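Local structure of F-actin-capping protein subunit alpha (Plasmodium berghei, 7A0H) at residues C167-D180 against S191-A203. The protein probably caps the fast-growing barbed ends of actin filaments, blocking subunit exchange there without severing them, and forms an asymmetric homodimer. Residues are numbered along the deposited sequence; the frame is centred on the assembly and turned at random. Where two conformers were deposited one is given.
Sequences CENKYNLFLLICCD and SWRSSWNVNFLEA
Tyr171 and Phe200 begin, and Cys179 and Trp192 end, a run of five antiparallel hydrogen-bonded pairs joining 170-180 to 191-200. Both backbone bonds form in each pair, and CA-H...O contacts run between them, as from Phe174 CA to Trp196 O (3.1 Å).

Charged and amide groups share one face with Phe174 and Leu176. Arg193 grips Asp180 end-on in a salt bridge: NH2 reaches OD2 on the syn side at 2.9 Å, nearly in the guanidinium plane, whereas NH1 meets OD1 from above the carboxylate plane at 2.8 Å. Cys178 CB lies over the centre of the Arg193 guanidinium, 3.5 Å above its plane, and Arg193 NH1 also donates to Trp192 O. Arg193 NE binds Tyr57 O. Asn172 and Asn197 exchange side-chain hydrogen bonds, Asn197 ND2 to Asn172 OD1 at 2.9 Å and Asn172 ND2 to Asn197 OD1 at 3.0 Å, their planes 35° apart.

The opposite face is mainly apolar. Tyr171 turns its ring edge toward the Phe200 face (planes at 70°), and Phe200 CE2 touches Tyr171 CB at 3.4 Å. With CG beside the backbone N (chi1 -61°), the Trp196 indole directs NE1 to Ser194 OG at 2.7 Å, a hydroxyl also bonded to Glu258.

The chemistry implies a two-faced hairpin in the central five-stranded sheet: its aromatic-aliphatic side packs on helices 112-131 and 243-266, while paired amides and a multiply held arginine fix side-chain orientations on the other.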
loop_
_atom_site.group_PDB
_atom_site.type_symbol
_atom_site.label_atom_id
_atom_site.label_comp_id
_atom_site.label_asym_id
_atom_site.label_seq_id
_atom_site.Cartn_x
_atom_site.Cartn_y
_atom_site.Cartn_z
ATOM N N CYS A 167 -13.544 -30.488 20.088
ATOM C CA CYS A 167 -12.216 -31.094 19.944
ATOM C C CYS A 167 -11.862 -31.882 21.215
ATOM O O CYS A 167 -11.370 -31.315 22.196
ATOM C CB CYS A 167 -11.174 -30.002 19.622
ATOM S SG CYS A 167 -11.240 -28.373 20.550
ATOM N N GLU A 168 -12.107 -33.198 21.193
ATOM C CA GLU A 168 -11.731 -34.101 22.282
ATOM C C GLU A 168 -12.548 -33.813 23.535
ATOM O O GLU A 168 -12.014 -33.787 24.644
ATOM C CB GLU A 168 -10.235 -34.039 22.608
ATOM C CG GLU A 168 -9.311 -34.610 21.520
ATOM C CD GLU A 168 -8.228 -35.560 22.060
ATOM O OE1 GLU A 168 -7.724 -35.291 23.173
ATOM O OE2 GLU A 168 -7.887 -36.568 21.380
ATOM N N ASN A 169 -13.848 -33.580 23.342
ATOM C CA ASN A 169 -14.824 -33.213 24.369
ATOM C C ASN A 169 -14.627 -31.774 24.876
ATOM O O ASN A 169 -15.450 -31.297 25.679
ATOM C CB ASN A 169 -14.811 -34.222 25.530
ATOM C CG ASN A 169 -15.586 -33.745 26.744
ATOM O OD1 ASN A 169 -16.673 -33.164 26.624
ATOM N ND2 ASN A 169 -15.016 -33.970 27.927
ATOM N N LYS A 170 -13.619 -31.042 24.382
ATOM C CA LYS A 170 -13.507 -29.607 24.635
ATOM C C LYS A 170 -14.221 -28.795 23.552
ATOM O O LYS A 170 -14.048 -29.048 22.358
ATOM C CB LYS A 170 -12.039 -29.190 24.732
ATOM C CG LYS A 170 -11.886 -27.852 25.409
ATOM C CD LYS A 170 -10.564 -27.749 26.169
ATOM C CE LYS A 170 -10.453 -26.434 26.945
ATOM N NZ LYS A 170 -9.019 -25.912 26.994
ATOM N N TYR A 171 -15.045 -27.846 23.981
ATOM C CA TYR A 171 -15.907 -27.142 23.059
ATOM C C TYR A 171 -15.220 -25.903 22.515
ATOM O O TYR A 171 -14.225 -25.438 23.061
ATOM C CB TYR A 171 -17.226 -26.669 23.646
ATOM C CG TYR A 171 -18.184 -27.727 24.107
ATOM C CD1 TYR A 171 -18.163 -29.016 23.560
ATOM C CD2 TYR A 171 -19.122 -27.437 25.070
ATOM C CE1 TYR A 171 -19.040 -29.985 23.994
ATOM C CE2 TYR A 171 -20.006 -28.396 25.519
ATOM C CZ TYR A 171 -19.970 -29.663 24.975
ATOM O OH TYR A 171 -20.861 -30.602 25.425
ATOM N N ASN A 172 -15.759 -25.380 21.414
ATOM C CA ASN A 172 -15.123 -24.207 20.844
ATOM C C ASN A 172 -16.182 -23.379 20.152
ATOM O O ASN A 172 -17.082 -23.907 19.491
ATOM C CB ASN A 172 -13.997 -24.581 19.868
ATOM C CG ASN A 172 -13.256 -23.363 19.391
ATOM O OD1 ASN A 172 -12.256 -22.931 19.998
ATOM N ND2 ASN A 172 -13.797 -22.722 18.354
ATOM N N LEU A 173 -16.146 -22.115 20.397
ATOM C CA LEU A 173 -17.058 -21.236 19.705
ATOM C C LEU A 173 -16.268 -20.087 19.096
ATOM O O LEU A 173 -15.415 -19.468 19.757
ATOM C CB LEU A 173 -18.118 -20.732 20.651
ATOM C CG LEU A 173 -19.187 -21.649 21.239
ATOM C CD1 LEU A 173 -19.716 -20.825 22.481
ATOM C CD2 LEU A 173 -20.290 -21.948 20.311
ATOM N N PHE A 174 -16.625 -19.770 17.873
ATOM C CA PHE A 174 -15.981 -18.736 17.115
ATOM C C PHE A 174 -17.075 -17.796 16.710
ATOM O O PHE A 174 -18.045 -18.229 16.068
ATOM C CB PHE A 174 -15.281 -19.306 15.923
ATOM C CG PHE A 174 -14.477 -18.272 15.122
ATOM C CD1 PHE A 174 -13.298 -17.782 15.635
ATOM C CD2 PHE A 174 -14.916 -17.811 13.879
ATOM C CE1 PHE A 174 -12.520 -16.861 14.923
ATOM C CE2 PHE A 174 -14.138 -16.880 13.120
ATOM C CZ PHE A 174 -12.947 -16.425 13.630
ATOM N N LEU A 175 -16.949 -16.543 17.170
ATOM C CA LEU A 175 -17.974 -15.510 16.997
ATOM C C LEU A 175 -17.355 -14.476 16.105
ATOM O O LEU A 175 -16.201 -14.067 16.352
ATOM C CB LEU A 175 -18.399 -14.824 18.327
ATOM C CG LEU A 175 -19.054 -15.634 19.462
ATOM C CD1 LEU A 175 -17.956 -16.275 20.272
ATOM C CD2 LEU A 175 -20.026 -14.813 20.366
ATOM N N LEU A 176 -18.142 -13.990 15.154
ATOM C CA LEU A 176 -17.590 -13.168 14.076
ATOM C C LEU A 176 -18.586 -12.138 13.566
ATOM O O LEU A 176 -19.775 -12.446 13.263
ATOM C CB LEU A 176 -17.189 -14.063 12.893
ATOM C CG LEU A 176 -16.614 -13.440 11.586
ATOM C CD1 LEU A 176 -15.269 -12.794 11.858
ATOM C CD2 LEU A 176 -16.453 -14.604 10.513
ATOM N N ILE A 177 -18.086 -10.902 13.492
ATOM C CA ILE A 177 -18.853 -9.787 12.923
ATOM C C ILE A 177 -18.085 -9.205 11.713
ATOM O O ILE A 177 -16.890 -8.902 11.831
ATOM C CB ILE A 177 -19.104 -8.658 13.927
ATOM C CG1 ILE A 177 -19.782 -9.174 15.195
ATOM C CG2 ILE A 177 -20.001 -7.566 13.265
ATOM C CD1 ILE A 177 -19.905 -8.005 16.410
ATOM N N CYS A 178 -18.836 -8.912 10.671
ATOM C CA CYS A 178 -18.238 -8.339 9.445
ATOM C C CYS A 178 -19.033 -7.168 8.934
ATOM O O CYS A 178 -20.283 -7.255 8.771
ATOM C CB CYS A 178 -18.223 -9.405 8.274
ATOM S SG CYS A 178 -17.492 -10.918 8.709
ATOM N N CYS A 179 -18.334 -6.063 8.629
ATOM C CA CYS A 179 -18.979 -4.974 7.884
ATOM C C CYS A 179 -18.023 -4.486 6.793
ATOM O O CYS A 179 -16.809 -4.354 6.998
ATOM C CB CYS A 179 -19.467 -3.785 8.801
ATOM S SG CYS A 179 -20.992 -4.110 9.909
ATOM N N ASP A 180 -18.608 -4.227 5.633
ATOM C CA ASP A 180 -17.938 -3.774 4.430
ATOM C C ASP A 180 -18.717 -2.578 3.908
ATOM O O ASP A 180 -19.954 -2.635 3.780
ATOM C CB ASP A 180 -17.883 -4.870 3.343
ATOM C CG ASP A 180 -16.886 -5.988 3.673
ATOM O OD1 ASP A 180 -15.733 -5.794 4.114
ATOM O OD2 ASP A 180 -17.306 -7.109 3.487
ATOM N N SER A 191 -13.175 -2.487 5.263
ATOM C CA SER A 191 -13.668 -3.645 5.999
ATOM C C SER A 191 -13.442 -3.531 7.516
ATOM O O SER A 191 -12.371 -3.122 7.983
ATOM C CB SER A 191 -12.982 -4.881 5.518
ATOM O OG SER A 191 -11.591 -4.679 5.778
ATOM N N TRP A 192 -14.469 -3.917 8.252
ATOM C CA TRP A 192 -14.435 -4.196 9.683
ATOM C C TRP A 192 -14.686 -5.680 9.875
ATOM O O TRP A 192 -15.683 -6.227 9.383
ATOM C CB TRP A 192 -15.480 -3.355 10.406
ATOM C CG TRP A 192 -15.726 -3.614 11.905
ATOM C CD1 TRP A 192 -16.582 -4.536 12.446
ATOM C CD2 TRP A 192 -15.135 -2.938 13.004
ATOM N NE1 TRP A 192 -16.566 -4.472 13.789
ATOM C CE2 TRP A 192 -15.695 -3.499 14.186
ATOM C CE3 TRP A 192 -14.208 -1.895 13.115
ATOM C CZ2 TRP A 192 -15.342 -3.071 15.468
ATOM C CZ3 TRP A 192 -13.869 -1.442 14.394
ATOM C CH2 TRP A 192 -14.437 -2.046 15.558
ATOM N N ARG A 193 -13.757 -6.321 10.558
ATOM C CA ARG A 193 -13.787 -7.736 10.892
ATOM C C ARG A 193 -13.455 -7.909 12.391
ATOM O O ARG A 193 -12.345 -7.574 12.842
ATOM C CB ARG A 193 -12.772 -8.505 10.012
ATOM C CG ARG A 193 -13.108 -8.579 8.508
ATOM C CD ARG A 193 -14.388 -9.116 8.362
ATOM N NE ARG A 193 -14.840 -9.400 7.042
ATOM C CZ ARG A 193 -15.429 -8.567 6.207
ATOM N NH1 ARG A 193 -15.618 -7.315 6.513
ATOM N NH2 ARG A 193 -15.829 -9.032 5.011
ATOM N N SER A 194 -14.388 -8.460 13.156
ATOM C CA SER A 194 -14.227 -8.609 14.618
ATOM C C SER A 194 -14.448 -10.070 14.989
ATOM O O SER A 194 -15.564 -10.610 14.825
ATOM C CB SER A 194 -15.205 -7.696 15.386
ATOM O OG SER A 194 -15.088 -7.908 16.798
ATOM N N SER A 195 -13.416 -10.724 15.456
ATOM C CA SER A 195 -13.503 -12.160 15.571
ATOM C C SER A 195 -13.086 -12.633 16.944
ATOM O O SER A 195 -12.119 -12.106 17.526
ATOM C CB SER A 195 -12.620 -12.878 14.400
ATOM O OG SER A 195 -11.269 -12.479 14.520
ATOM N N TRP A 196 -13.770 -13.667 17.439
ATOM C CA TRP A 196 -13.724 -14.046 18.865
ATOM C C TRP A 196 -13.780 -15.556 18.960
ATOM O O TRP A 196 -14.611 -16.208 18.282
ATOM C CB TRP A 196 -14.916 -13.383 19.625
ATOM C CG TRP A 196 -14.761 -11.905 19.512
ATOM C CD1 TRP A 196 -15.259 -11.113 18.513
ATOM C CD2 TRP A 196 -13.985 -11.043 20.365
ATOM N NE1 TRP A 196 -14.776 -9.819 18.633
ATOM C CE2 TRP A 196 -14.026 -9.750 19.779
ATOM C CE3 TRP A 196 -13.294 -11.238 21.578
ATOM C CZ2 TRP A 196 -13.466 -8.612 20.424
ATOM C CZ3 TRP A 196 -12.658 -10.139 22.168
ATOM C CH2 TRP A 196 -12.766 -8.827 21.585
ATOM N N ASN A 197 -12.848 -16.097 19.727
ATOM C CA ASN A 197 -12.832 -17.525 20.012
ATOM C C ASN A 197 -12.854 -17.823 21.523
ATOM O O ASN A 197 -12.184 -17.159 22.337
ATOM C CB ASN A 197 -11.585 -18.123 19.406
ATOM C CG ASN A 197 -11.685 -19.590 19.237
ATOM O OD1 ASN A 197 -12.451 -20.089 18.418
ATOM N ND2 ASN A 197 -10.915 -20.311 20.027
ATOM N N VAL A 198 -13.607 -18.836 21.895
ATOM C CA VAL A 198 -13.503 -19.366 23.250
ATOM C C VAL A 198 -13.437 -20.880 23.176
ATOM O O VAL A 198 -14.252 -21.522 22.495
ATOM C CB VAL A 198 -14.644 -18.934 24.205
ATOM C CG1 VAL A 198 -15.934 -19.244 23.630
ATOM C CG2 VAL A 198 -14.526 -19.678 25.514
ATOM N N ASN A 199 -12.479 -21.447 23.875
ATOM C CA ASN A 199 -12.335 -22.892 23.929
ATOM C C ASN A 199 -12.542 -23.290 25.395
ATOM O O ASN A 199 -11.770 -22.870 26.254
ATOM C CB ASN A 199 -10.948 -23.304 23.389
ATOM C CG ASN A 199 -10.828 -24.801 23.184
ATOM O OD1 ASN A 199 -11.593 -25.401 22.408
ATOM N ND2 ASN A 199 -9.948 -25.431 23.961
ATOM N N PHE A 200 -13.514 -24.170 25.662
ATOM C CA PHE A 200 -14.027 -24.298 27.025
ATOM C C PHE A 200 -14.715 -25.639 27.245
ATOM O O PHE A 200 -15.191 -26.282 26.306
ATOM C CB PHE A 200 -15.038 -23.183 27.355
ATOM C CG PHE A 200 -16.333 -23.366 26.674
ATOM C CD1 PHE A 200 -17.445 -23.707 27.391
ATOM C CD2 PHE A 200 -16.454 -23.214 25.295
ATOM C CE1 PHE A 200 -18.672 -23.925 26.733
ATOM C CE2 PHE A 200 -17.674 -23.418 24.636
ATOM C CZ PHE A 200 -18.772 -23.797 25.337
ATOM N N LEU A 201 -14.796 -26.018 28.518
ATOM C CA LEU A 201 -15.637 -27.125 28.961
ATOM C C LEU A 201 -16.956 -26.628 29.546
ATOM O O LEU A 201 -17.058 -25.522 30.081
ATOM C CB LEU A 201 -14.917 -27.963 30.014
ATOM C CG LEU A 201 -13.751 -28.759 29.484
ATOM C CD1 LEU A 201 -12.893 -29.096 30.675
ATOM C CD2 LEU A 201 -14.257 -30.037 28.634
ATOM N N GLU A 202 -17.958 -27.498 29.502
ATOM C CA GLU A 202 -19.246 -27.199 30.136
ATOM C C GLU A 202 -19.086 -26.829 31.598
ATOM O O GLU A 202 -19.778 -25.941 32.108
ATOM C CB GLU A 202 -20.144 -28.423 30.010
ATOM C CG GLU A 202 -21.596 -28.157 30.198
ATOM C CD GLU A 202 -22.429 -29.315 29.731
ATOM O OE1 GLU A 202 -21.893 -30.180 28.952
ATOM O OE2 GLU A 202 -23.607 -29.339 30.158
ATOM N N ALA A 203 -18.189 -27.502 32.293
ATOM C CA ALA A 203 -18.048 -27.335 33.722
ATOM C C ALA A 203 -17.285 -26.073 34.073
ATOM O O ALA A 203 -17.335 -25.652 35.221
ATOM C CB ALA A 203 -17.375 -28.585 34.307
HETATM O O HOH W 1 -17.739 -30.549 28.492
#